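Local structure of sensor protein (3BY9) at residues R94-P105 / Y118-G126; S164-V175 / S178-V188. The protein probably acts as a membrane-bound histidine kinase of a two-component system, and this chain is its sensor domain, which binds succinate and probably senses C4-dicarboxylates. All coordinates share one frame; numbering follows the deposited sequence.

Contact 1: residues R94-P105 / Y118-G126; sequences RSFIGRNFAWRP and YFALGSTSG. With SIN (succinic acid), chain E.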
loop_
_atom_site.group_PDB
_atom_site.type_symbol
_atom_site.label_atom_id
_atom_site.label_comp_id
_atom_site.label_asym_id
_atom_site.label_seq_id
_atom_site.Cartn_x
_atom_site.Cartn_y
_atom_site.Cartn_z
ATOM N N ARG A 94 -7.471 -14.994 -10.223
ATOM C CA ARG A 94 -7.456 -13.513 -10.133
ATOM C C ARG A 94 -6.874 -12.809 -11.349
ATOM O O ARG A 94 -6.612 -11.622 -11.273
ATOM C CB ARG A 94 -6.702 -13.029 -8.888
ATOM C CG ARG A 94 -5.172 -13.193 -8.929
ATOM C CD ARG A 94 -4.550 -12.653 -7.636
ATOM N NE ARG A 94 -3.088 -12.783 -7.543
ATOM C CZ ARG A 94 -2.435 -13.842 -7.079
ATOM N NH1 ARG A 94 -3.099 -14.940 -6.656
ATOM N NH2 ARG A 94 -1.110 -13.795 -6.969
ATOM N N SER A 95 -6.697 -13.520 -12.453
ATOM C CA SER A 95 -6.119 -12.875 -13.639
ATOM C C SER A 95 -6.550 -11.446 -13.882
ATOM O O SER A 95 -7.741 -11.136 -13.915
ATOM C CB SER A 95 -6.422 -13.646 -14.909
ATOM O OG SER A 95 -5.759 -13.048 -16.043
ATOM N N PHE A 96 -5.544 -10.589 -14.089
ATOM C CA PHE A 96 -5.812 -9.191 -14.358
ATOM C C PHE A 96 -5.902 -8.958 -15.856
ATOM O O PHE A 96 -6.178 -7.813 -16.275
ATOM C CB PHE A 96 -4.646 -8.324 -13.848
ATOM C CG PHE A 96 -4.461 -8.300 -12.350
ATOM C CD1 PHE A 96 -5.314 -8.983 -11.470
ATOM C CD2 PHE A 96 -3.360 -7.599 -11.815
ATOM C CE1 PHE A 96 -5.075 -8.984 -10.102
ATOM C CE2 PHE A 96 -3.099 -7.593 -10.442
ATOM C CZ PHE A 96 -3.948 -8.289 -9.575
ATOM N N ILE A 97 -5.690 -9.991 -16.673
ATOM C CA ILE A 97 -5.684 -9.784 -18.137
ATOM C C ILE A 97 -7.018 -9.198 -18.638
ATOM O O ILE A 97 -8.098 -9.695 -18.285
ATOM C CB ILE A 97 -5.427 -11.110 -18.885
ATOM C CG1 ILE A 97 -4.066 -11.700 -18.490
ATOM C CG2 ILE A 97 -5.468 -10.879 -20.415
ATOM C CD1 ILE A 97 -2.899 -11.041 -19.055
ATOM N N GLY A 98 -6.937 -8.111 -19.415
ATOM C CA GLY A 98 -8.162 -7.536 -19.962
ATOM C C GLY A 98 -8.787 -6.472 -19.071
ATOM O O GLY A 98 -9.701 -5.751 -19.506
ATOM N N ARG A 99 -8.303 -6.330 -17.835
ATOM C CA ARG A 99 -8.925 -5.340 -16.936
ATOM C C ARG A 99 -8.208 -4.029 -17.158
ATOM O O ARG A 99 -6.984 -4.028 -17.345
ATOM C CB ARG A 99 -8.725 -5.730 -15.450
ATOM C CG ARG A 99 -9.180 -7.118 -15.096
ATOM C CD ARG A 99 -10.647 -7.311 -15.358
ATOM N NE ARG A 99 -11.176 -8.427 -14.577
ATOM C CZ ARG A 99 -11.700 -8.311 -13.357
ATOM N NH1 ARG A 99 -11.768 -7.128 -12.759
ATOM N NH2 ARG A 99 -12.177 -9.385 -12.735
ATOM N N ASN A 100 -8.953 -2.921 -17.067
ATOM C CA ASN A 100 -8.368 -1.601 -17.293
ATOM C C ASN A 100 -8.152 -0.896 -15.975
ATOM O O ASN A 100 -9.069 -0.886 -15.124
ATOM C CB ASN A 100 -9.298 -0.827 -18.245
ATOM C CG ASN A 100 -8.735 0.535 -18.597
ATOM O OD1 ASN A 100 -8.727 1.430 -17.761
ATOM N ND2 ASN A 100 -8.266 0.684 -19.826
ATOM N N PHE A 101 -6.945 -0.325 -15.761
ATOM C CA PHE A 101 -6.631 0.357 -14.490
ATOM C C PHE A 101 -6.250 1.830 -14.710
ATOM O O PHE A 101 -5.482 2.388 -13.934
ATOM C CB PHE A 101 -5.490 -0.378 -13.791
ATOM C CG PHE A 101 -5.866 -1.805 -13.411
ATOM C CD1 PHE A 101 -6.905 -2.030 -12.534
ATOM C CD2 PHE A 101 -5.224 -2.894 -13.985
ATOM C CE1 PHE A 101 -7.339 -3.360 -12.222
ATOM C CE2 PHE A 101 -5.631 -4.232 -13.674
ATOM C CZ PHE A 101 -6.704 -4.448 -12.792
ATOM N N ALA A 102 -6.784 2.428 -15.778
ATOM C CA ALA A 102 -6.425 3.846 -16.049
ATOM C C ALA A 102 -6.891 4.721 -14.914
ATOM O O ALA A 102 -6.379 5.815 -14.736
ATOM C CB ALA A 102 -7.078 4.331 -17.364
ATOM N N TRP A 103 -7.891 4.246 -14.162
ATOM C CA TRP A 103 -8.443 4.970 -13.026
ATOM C C TRP A 103 -7.544 4.915 -11.775
ATOM O O TRP A 103 -7.757 5.692 -10.785
ATOM C CB TRP A 103 -9.852 4.409 -12.707
ATOM C CG TRP A 103 -9.870 2.931 -12.421
ATOM C CD1 TRP A 103 -9.972 1.898 -13.355
ATOM C CD2 TRP A 103 -9.743 2.295 -11.130
ATOM N NE1 TRP A 103 -9.888 0.670 -12.685
ATOM C CE2 TRP A 103 -9.756 0.889 -11.342
ATOM C CE3 TRP A 103 -9.619 2.776 -9.818
ATOM C CZ2 TRP A 103 -9.649 -0.032 -10.284
ATOM C CZ3 TRP A 103 -9.514 1.845 -8.759
ATOM C CH2 TRP A 103 -9.528 0.469 -9.009
ATOM N N ARG A 104 -6.521 4.061 -11.796
ATOM C CA ARG A 104 -5.633 3.976 -10.635
ATOM C C ARG A 104 -4.528 5.009 -10.699
ATOM O O ARG A 104 -3.898 5.191 -11.737
ATOM C CB ARG A 104 -4.942 2.622 -10.554
ATOM C CG ARG A 104 -5.775 1.545 -9.960
ATOM C CD ARG A 104 -5.980 1.739 -8.426
ATOM N NE ARG A 104 -6.326 0.442 -7.803
ATOM C CZ ARG A 104 -7.041 0.308 -6.684
ATOM N NH1 ARG A 104 -7.495 1.371 -6.030
ATOM N NH2 ARG A 104 -7.387 -0.929 -6.271
ATOM N N PRO A 105 -4.214 5.633 -9.572
ATOM C CA PRO A 105 -3.135 6.642 -9.606
ATOM C C PRO A 105 -1.799 6.104 -10.091
ATOM O O PRO A 105 -1.055 6.808 -10.753
ATOM C CB PRO A 105 -3.050 7.080 -8.150
ATOM C CG PRO A 105 -4.517 7.063 -7.727
ATOM C CD PRO A 105 -5.006 5.723 -8.318
ATOM N N TYR A 118 2.046 3.345 -4.775
ATOM C CA TYR A 118 0.687 3.540 -4.286
ATOM C C TYR A 118 0.306 2.358 -3.414
ATOM O O TYR A 118 0.939 1.330 -3.484
ATOM C CB TYR A 118 -0.259 3.528 -5.504
ATOM C CG TYR A 118 -1.697 3.970 -5.223
ATOM C CD1 TYR A 118 -1.966 5.282 -4.745
ATOM C CD2 TYR A 118 -2.767 3.125 -5.496
ATOM C CE1 TYR A 118 -3.269 5.716 -4.546
ATOM C CE2 TYR A 118 -4.098 3.546 -5.313
ATOM C CZ TYR A 118 -4.324 4.848 -4.837
ATOM O OH TYR A 118 -5.620 5.281 -4.720
ATOM N N PHE A 119 -0.706 2.513 -2.554
ATOM C CA PHE A 119 -1.161 1.337 -1.783
ATOM C C PHE A 119 -2.673 1.337 -1.913
ATOM O O PHE A 119 -3.283 2.407 -2.056
ATOM C CB PHE A 119 -0.709 1.395 -0.286
ATOM C CG PHE A 119 -1.050 2.679 0.411
ATOM C CD1 PHE A 119 -2.299 2.858 0.992
ATOM C CD2 PHE A 119 -0.132 3.721 0.460
ATOM C CE1 PHE A 119 -2.630 4.084 1.626
ATOM C CE2 PHE A 119 -0.463 4.935 1.084
ATOM C CZ PHE A 119 -1.716 5.101 1.662
ATOM N N ALA A 120 -3.280 0.150 -1.911
ATOM C CA ALA A 120 -4.703 0.080 -2.102
ATOM C C ALA A 120 -5.228 -1.304 -1.813
ATOM O O ALA A 120 -4.461 -2.257 -1.661
ATOM C CB ALA A 120 -5.025 0.371 -3.577
ATOM N N LEU A 121 -6.568 -1.373 -1.798
ATOM C CA LEU A 121 -7.250 -2.674 -1.727
ATOM C C LEU A 121 -7.462 -3.074 -3.181
ATOM O O LEU A 121 -8.093 -2.340 -3.944
ATOM C CB LEU A 121 -8.619 -2.523 -1.024
ATOM C CG LEU A 121 -9.475 -3.806 -1.093
ATOM C CD1 LEU A 121 -8.827 -4.960 -0.317
ATOM C CD2 LEU A 121 -10.839 -3.515 -0.442
ATOM N N GLY A 122 -6.879 -4.210 -3.595
ATOM C CA GLY A 122 -6.956 -4.679 -4.971
ATOM C C GLY A 122 -8.361 -4.944 -5.487
ATOM O O GLY A 122 -9.126 -5.668 -4.868
ATOM N N SER A 123 -8.653 -4.402 -6.678
ATOM C CA SER A 123 -9.982 -4.510 -7.258
ATOM C C SER A 123 -10.349 -5.849 -7.850
ATOM O O SER A 123 -11.527 -6.202 -7.881
ATOM C CB SER A 123 -10.168 -3.443 -8.336
ATOM O OG SER A 123 -9.361 -3.746 -9.451
ATOM N N THR A 124 -9.377 -6.585 -8.349
ATOM C CA THR A 124 -9.702 -7.874 -8.967
ATOM C C THR A 124 -9.438 -8.965 -7.966
ATOM O O THR A 124 -10.227 -9.924 -7.832
ATOM C CB THR A 124 -8.832 -8.101 -10.216
ATOM O OG1 THR A 124 -9.076 -7.051 -11.178
ATOM C CG2 THR A 124 -9.156 -9.461 -10.852
ATOM N N SER A 125 -8.334 -8.807 -7.242
ATOM C CA SER A 125 -7.894 -9.780 -6.245
ATOM C C SER A 125 -8.637 -9.688 -4.891
ATOM O O SER A 125 -8.808 -10.690 -4.197
ATOM C CB SER A 125 -6.407 -9.542 -5.981
ATOM O OG SER A 125 -6.239 -8.260 -5.371
ATOM N N GLY A 126 -9.036 -8.485 -4.503
ATOM C CA GLY A 126 -9.629 -8.314 -3.181
ATOM C C GLY A 126 -8.552 -8.346 -2.091
ATOM O O GLY A 126 -8.829 -8.463 -0.870
HETATM C C1 SIN E . -5.627 -5.950 -7.988
HETATM O O1 SIN E . -4.619 -5.597 -7.287
HETATM O O2 SIN E . -6.472 -6.787 -7.562
HETATM C C2 SIN E . -5.859 -5.356 -9.382
HETATM C C3 SIN E . -5.049 -4.066 -9.602
HETATM C C4 SIN E . -5.612 -2.866 -8.862
HETATM O O3 SIN E . -5.004 -1.757 -8.969
HETATM O O4 SIN E . -6.642 -3.008 -8.141
HETATM O O HOH W 1 -7.474 4.191 -6.491
#
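Arg104 and Leu121 supply the direct polar link: NH2 of Arg104 donates to the backbone O of Leu121 at 2.8 Å, in a bond bent to 139°. Arg104 NH2 also donates to succinate O4 (2.9 Å) and Arg104 NE to succinate O3 (2.8 Å), a two-pronged pairing for which a flat, charged arginine is well suited. A bend at chi2 (-71°) lays the Arg104 guanidinium against the indole, with Trp103 CH2 over the centre of one of its faces; Ala120 CB, small enough to lie close, covers the opposite face, and the sandwich limits tilting. A single water joins Arg104 NH1 to Tyr118 OH.

Backbone N-H groups do much of the remaining anion binding. Ser123 N points straight at succinate O4, and the helix-like turn of 123-125 lets Thr124 N, Ser125 N and Ser125 OG (2.7 Å) converge on succinate O2.

Among apolar contacts, Phe96 and Phe101 each lay a ring face on the methylenes of the ligand, and Pro105 CD sits over the Tyr118 ring in a CH-pi contact, 4.1 Å from its centroid.

Tyr106, Tyr131 and Lys149 add further hydrogen bonds to the succinate; this is the dicarboxylate pocket of a PAS-like (PDC) sensor domain.

Contact 2: residues S164-V175 / S178-V188; sequences SYFVATDDHQVV and SSQPAWLFHSV
Trp183 stands edge-on to Val167, its CE3 3.8 Å from Val167 CG1, while Tyr165 CB approaches the neighbouring CZ3. The Tyr165 and Trp183 rings meet obliquely, with planes 55° apart, and Gln180 CG lies over the centre of one Trp183 face. A broad indole thus fills the step between strand and 3-10 turn 181-183.

Val175 is the main knob. Its branched, compact side chain enters a hollow walled by Ser178 CB, Leu184 CD2 and the carbonyls of Trp183 and His186, and its CB comes within 3.3 Å of Trp183 O. Setting CG1 anti to the backbone N (chi1 176°) turns that methyl to Ser178 and Leu184, leaving CG2 to meet Val188. There Val188 CG2 also packs on Thr169 CG2 at 3.8 Å, the two side chains crossing at about a right angle.

At the other end the Phe166 ring lies flat over Ser178, whose CA is 4.1 Å from the ring centroid. Small serines suit this seam, where Val167 and Ser178 form an antiparallel non-hydrogen-bonded pair, CA atoms 4.2 Å apart. Ser179 OG accepts from Phe166 N (3.0 Å), and Ser179 N returns a bond to Phe166 O. Val175 N to His186 O (2.9 Å) and Phe185 N to Val175 O pin the loop. Asp170 OD1 secures the turn, met by His172 N and Val174 N from opposite carboxylate faces.

Around this unit, Phe166 meets Phe19 of helix 5-27, Trp183 packs on Leu255 of strand 250-257, Val174 rests on Ile199 of helix 193-202, and Leu184 and Phe185 touch Arg128 of strand 128-138.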
loop_
_atom_site.group_PDB
_atom_site.type_symbol
_atom_site.label_atom_id
_atom_site.label_comp_id
_atom_site.label_asym_id
_atom_site.label_seq_id
_atom_site.Cartn_x
_atom_site.Cartn_y
_atom_site.Cartn_z
ATOM N N SER A 164 2.275 -3.683 22.740
ATOM C CA SER A 164 1.920 -2.429 22.044
ATOM C C SER A 164 1.422 -2.831 20.646
ATOM O O SER A 164 1.641 -3.967 20.200
ATOM C CB SER A 164 3.139 -1.525 21.925
ATOM O OG SER A 164 4.195 -2.138 21.202
ATOM N N TYR A 165 0.759 -1.897 19.986
ATOM C CA TYR A 165 0.172 -2.162 18.685
ATOM C C TYR A 165 0.650 -1.156 17.706
ATOM O O TYR A 165 1.133 -0.080 18.095
ATOM C CB TYR A 165 -1.371 -2.013 18.762
ATOM C CG TYR A 165 -2.022 -2.888 19.808
ATOM C CD1 TYR A 165 -2.498 -4.179 19.474
ATOM C CD2 TYR A 165 -2.022 -2.487 21.146
ATOM C CE1 TYR A 165 -2.968 -5.066 20.474
ATOM C CE2 TYR A 165 -2.452 -3.390 22.158
ATOM C CZ TYR A 165 -2.916 -4.664 21.788
ATOM O OH TYR A 165 -3.269 -5.536 22.788
ATOM N N PHE A 166 0.545 -1.489 16.413
ATOM C CA PHE A 166 0.882 -0.423 15.460
ATOM C C PHE A 166 -0.235 -0.280 14.446
ATOM O O PHE A 166 -1.035 -1.197 14.214
ATOM C CB PHE A 166 2.194 -0.712 14.687
ATOM C CG PHE A 166 1.976 -1.466 13.397
ATOM C CD1 PHE A 166 1.751 -0.788 12.214
ATOM C CD2 PHE A 166 1.937 -2.864 13.395
ATOM C CE1 PHE A 166 1.486 -1.486 11.026
ATOM C CE2 PHE A 166 1.670 -3.569 12.215
ATOM C CZ PHE A 166 1.444 -2.860 11.018
ATOM N N VAL A 167 -0.345 0.922 13.877
ATOM C CA VAL A 167 -1.242 1.078 12.724
ATOM C C VAL A 167 -0.430 1.924 11.719
ATOM O O VAL A 167 0.492 2.634 12.137
ATOM C CB VAL A 167 -2.543 1.875 12.986
ATOM C CG1 VAL A 167 -3.470 1.027 13.914
ATOM C CG2 VAL A 167 -2.249 3.258 13.645
ATOM N N ALA A 168 -0.766 1.807 10.428
ATOM C CA ALA A 168 -0.169 2.667 9.388
ATOM C C ALA A 168 -1.375 3.377 8.849
ATOM O O ALA A 168 -2.308 2.737 8.344
ATOM C CB ALA A 168 0.499 1.832 8.298
ATOM N N THR A 169 -1.395 4.712 8.953
ATOM C CA THR A 169 -2.571 5.482 8.514
ATOM C C THR A 169 -2.307 6.349 7.278
ATOM O O THR A 169 -1.202 6.835 7.087
ATOM C CB THR A 169 -3.031 6.442 9.630
ATOM O OG1 THR A 169 -1.887 7.188 10.096
ATOM C CG2 THR A 169 -3.615 5.664 10.824
ATOM N N ASP A 170 -3.351 6.524 6.463
ATOM C CA ASP A 170 -3.204 7.379 5.283
ATOM C C ASP A 170 -3.578 8.807 5.678
ATOM O O ASP A 170 -3.769 9.122 6.864
ATOM C CB ASP A 170 -4.079 6.869 4.124
ATOM C CG ASP A 170 -5.579 7.048 4.354
ATOM O OD1 ASP A 170 -6.023 7.758 5.281
ATOM O OD2 ASP A 170 -6.350 6.463 3.554
ATOM N N ASP A 171 -3.682 9.691 4.678
ATOM C CA ASP A 171 -4.005 11.082 4.985
ATOM C C ASP A 171 -5.343 11.407 5.659
ATOM O O ASP A 171 -5.467 12.488 6.260
ATOM C CB ASP A 171 -3.840 11.938 3.731
ATOM C CG ASP A 171 -2.404 12.016 3.283
ATOM O OD1 ASP A 171 -1.495 11.876 4.134
ATOM O OD2 ASP A 171 -2.181 12.231 2.068
ATOM N N HIS A 172 -6.343 10.525 5.541
ATOM C CA HIS A 172 -7.657 10.698 6.207
ATOM C C HIS A 172 -7.692 9.901 7.502
ATOM O O HIS A 172 -8.760 9.706 8.110
ATOM C CB HIS A 172 -8.801 10.162 5.329
ATOM C CG HIS A 172 -9.085 11.002 4.132
ATOM N ND1 HIS A 172 -9.683 12.241 4.220
ATOM C CD2 HIS A 172 -8.846 10.788 2.817
ATOM C CE1 HIS A 172 -9.806 12.753 3.007
ATOM N NE2 HIS A 172 -9.306 11.892 2.137
ATOM N N GLN A 173 -6.517 9.418 7.915
ATOM C CA GLN A 173 -6.347 8.594 9.084
ATOM C C GLN A 173 -7.040 7.247 8.934
ATOM O O GLN A 173 -7.465 6.629 9.920
ATOM C CB GLN A 173 -6.801 9.312 10.386
ATOM C CG GLN A 173 -6.337 10.755 10.518
ATOM C CD GLN A 173 -4.811 10.946 10.440
ATOM O OE1 GLN A 173 -4.311 12.081 10.341
ATOM N NE2 GLN A 173 -4.072 9.854 10.483
ATOM N N VAL A 174 -7.204 6.786 7.696
ATOM C CA VAL A 174 -7.738 5.432 7.548
ATOM C C VAL A 174 -6.578 4.439 7.830
ATOM O O VAL A 174 -5.439 4.605 7.341
ATOM C CB VAL A 174 -8.289 5.179 6.119
ATOM C CG1 VAL A 174 -8.767 3.711 5.984
ATOM C CG2 VAL A 174 -9.489 6.124 5.854
ATOM N N VAL A 175 -6.882 3.407 8.615
ATOM C CA VAL A 175 -5.908 2.363 8.968
ATOM C C VAL A 175 -5.770 1.392 7.801
ATOM O O VAL A 175 -6.711 0.684 7.462
ATOM C CB VAL A 175 -6.370 1.633 10.258
ATOM C CG1 VAL A 175 -5.420 0.495 10.570
ATOM C CG2 VAL A 175 -6.341 2.641 11.437
ATOM N N SER A 178 -2.146 -2.902 10.167
ATOM C CA SER A 178 -2.265 -2.828 11.626
ATOM C C SER A 178 -1.917 -4.190 12.233
ATOM O O SER A 178 -2.047 -5.207 11.562
ATOM C CB SER A 178 -3.704 -2.548 11.982
ATOM O OG SER A 178 -3.836 -2.492 13.414
ATOM N N SER A 179 -1.461 -4.188 13.487
ATOM C CA SER A 179 -1.271 -5.457 14.178
ATOM C C SER A 179 -2.626 -5.920 14.752
ATOM O O SER A 179 -2.719 -7.029 15.298
ATOM C CB SER A 179 -0.199 -5.322 15.278
ATOM O OG SER A 179 -0.531 -4.332 16.277
ATOM N N GLN A 180 -3.681 -5.100 14.660
ATOM C CA GLN A 180 -5.041 -5.502 15.106
ATOM C C GLN A 180 -5.860 -5.431 13.802
ATOM O O GLN A 180 -6.317 -4.386 13.363
ATOM C CB GLN A 180 -5.570 -4.566 16.215
ATOM C CG GLN A 180 -7.086 -4.616 16.468
ATOM C CD GLN A 180 -7.679 -6.030 16.575
ATOM O OE1 GLN A 180 -7.820 -6.738 15.581
ATOM N NE2 GLN A 180 -8.054 -6.426 17.783
ATOM N N PRO A 181 -6.058 -6.574 13.153
ATOM C CA PRO A 181 -6.802 -6.599 11.880
ATOM C C PRO A 181 -8.216 -6.069 11.878
ATOM O O PRO A 181 -8.741 -5.661 10.830
ATOM C CB PRO A 181 -6.738 -8.083 11.456
ATOM C CG PRO A 181 -5.481 -8.570 12.130
ATOM C CD PRO A 181 -5.510 -7.901 13.494
ATOM N N ALA A 182 -8.848 -6.065 13.048
ATOM C CA ALA A 182 -10.211 -5.564 13.134
ATOM C C ALA A 182 -10.267 -4.067 12.839
ATOM O O ALA A 182 -11.327 -3.539 12.509
ATOM C CB ALA A 182 -10.758 -5.817 14.535
ATOM N N TRP A 183 -9.133 -3.379 12.987
ATOM C CA TRP A 183 -9.115 -1.913 12.762
ATOM C C TRP A 183 -8.859 -1.573 11.278
ATOM O O TRP A 183 -8.965 -0.388 10.882
ATOM C CB TRP A 183 -8.034 -1.239 13.643
ATOM C CG TRP A 183 -8.196 -1.425 15.158
ATOM C CD1 TRP A 183 -9.348 -1.783 15.824
ATOM C CD2 TRP A 183 -7.199 -1.232 16.163
ATOM N NE1 TRP A 183 -9.117 -1.811 17.184
ATOM C CE2 TRP A 183 -7.808 -1.482 17.421
ATOM C CE3 TRP A 183 -5.839 -0.881 16.131
ATOM C CZ2 TRP A 183 -7.099 -1.386 18.623
ATOM C CZ3 TRP A 183 -5.142 -0.799 17.314
ATOM C CH2 TRP A 183 -5.775 -1.055 18.554
ATOM N N LEU A 184 -8.542 -2.568 10.456
ATOM C CA LEU A 184 -8.296 -2.286 9.012
ATOM C C LEU A 184 -9.489 -1.616 8.358
ATOM O O LEU A 184 -10.620 -2.013 8.586
ATOM C CB LEU A 184 -7.972 -3.573 8.225
ATOM C CG LEU A 184 -6.615 -4.206 8.604
ATOM C CD1 LEU A 184 -6.464 -5.521 7.808
ATOM C CD2 LEU A 184 -5.430 -3.280 8.313
ATOM N N PHE A 185 -9.226 -0.610 7.523
ATOM C CA PHE A 185 -10.245 0.122 6.796
ATOM C C PHE A 185 -11.202 0.937 7.696
ATOM O O PHE A 185 -12.293 1.278 7.259
ATOM C CB PHE A 185 -11.037 -0.795 5.849
ATOM C CG PHE A 185 -10.162 -1.616 4.923
ATOM C CD1 PHE A 185 -9.290 -0.997 4.036
ATOM C CD2 PHE A 185 -10.189 -3.004 4.974
ATOM C CE1 PHE A 185 -8.431 -1.760 3.201
ATOM C CE2 PHE A 185 -9.344 -3.778 4.155
ATOM C CZ PHE A 185 -8.462 -3.144 3.269
ATOM N N HIS A 186 -10.803 1.214 8.943
ATOM C CA HIS A 186 -11.574 2.100 9.813
ATOM C C HIS A 186 -10.730 3.366 9.938
ATOM O O HIS A 186 -9.500 3.346 9.815
ATOM C CB HIS A 186 -11.727 1.552 11.227
ATOM C CG HIS A 186 -12.644 0.380 11.325
ATOM N ND1 HIS A 186 -12.456 -0.786 10.604
ATOM C CD2 HIS A 186 -13.763 0.198 12.067
ATOM C CE1 HIS A 186 -13.421 -1.640 10.916
ATOM N NE2 HIS A 186 -14.222 -1.067 11.802
ATOM N N SER A 187 -11.372 4.492 10.183
ATOM C CA SER A 187 -10.600 5.713 10.393
ATOM C C SER A 187 -10.311 5.842 11.879
ATOM O O SER A 187 -11.081 5.354 12.716
ATOM C CB SER A 187 -11.362 6.954 9.918
ATOM O OG SER A 187 -12.643 7.070 10.543
ATOM N N VAL A 188 -9.224 6.526 12.232
ATOM C CA VAL A 188 -8.894 6.650 13.641
ATOM C C VAL A 188 -9.945 7.490 14.343
ATOM O O VAL A 188 -10.363 7.169 15.456
ATOM C CB VAL A 188 -7.510 7.307 13.824
ATOM C CG1 VAL A 188 -7.282 7.706 15.291
ATOM C CG2 VAL A 188 -6.415 6.298 13.378
#

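Overall arrangement
From the N terminus, helix 5-27 precedes both contacts. After three more helices the chain enters the five-stranded sheet, and contact 1 joins the loop after strand 84-87 to the end of strand 116-121, closing a loop that carries helix 105-110. Strands 128-138 and 141-150 complete that sheet. Contact 2 follows as two successive reversals beside strand 165-169, at the border of the four-stranded sheet, whose pairings Val167-Ser178 and Val174-Ser187 interlock in sequence. The two contacts are in series, neither nested nor crossed, with centres about 22 Å apart. They touch where the domains meet: Phe119 CZ packs on Asp170 CB at 3.8 Å, and Leu121 CD1 on Phe185 CZ at 4.0 Å, tying the ligand-binding domain to its neighbour.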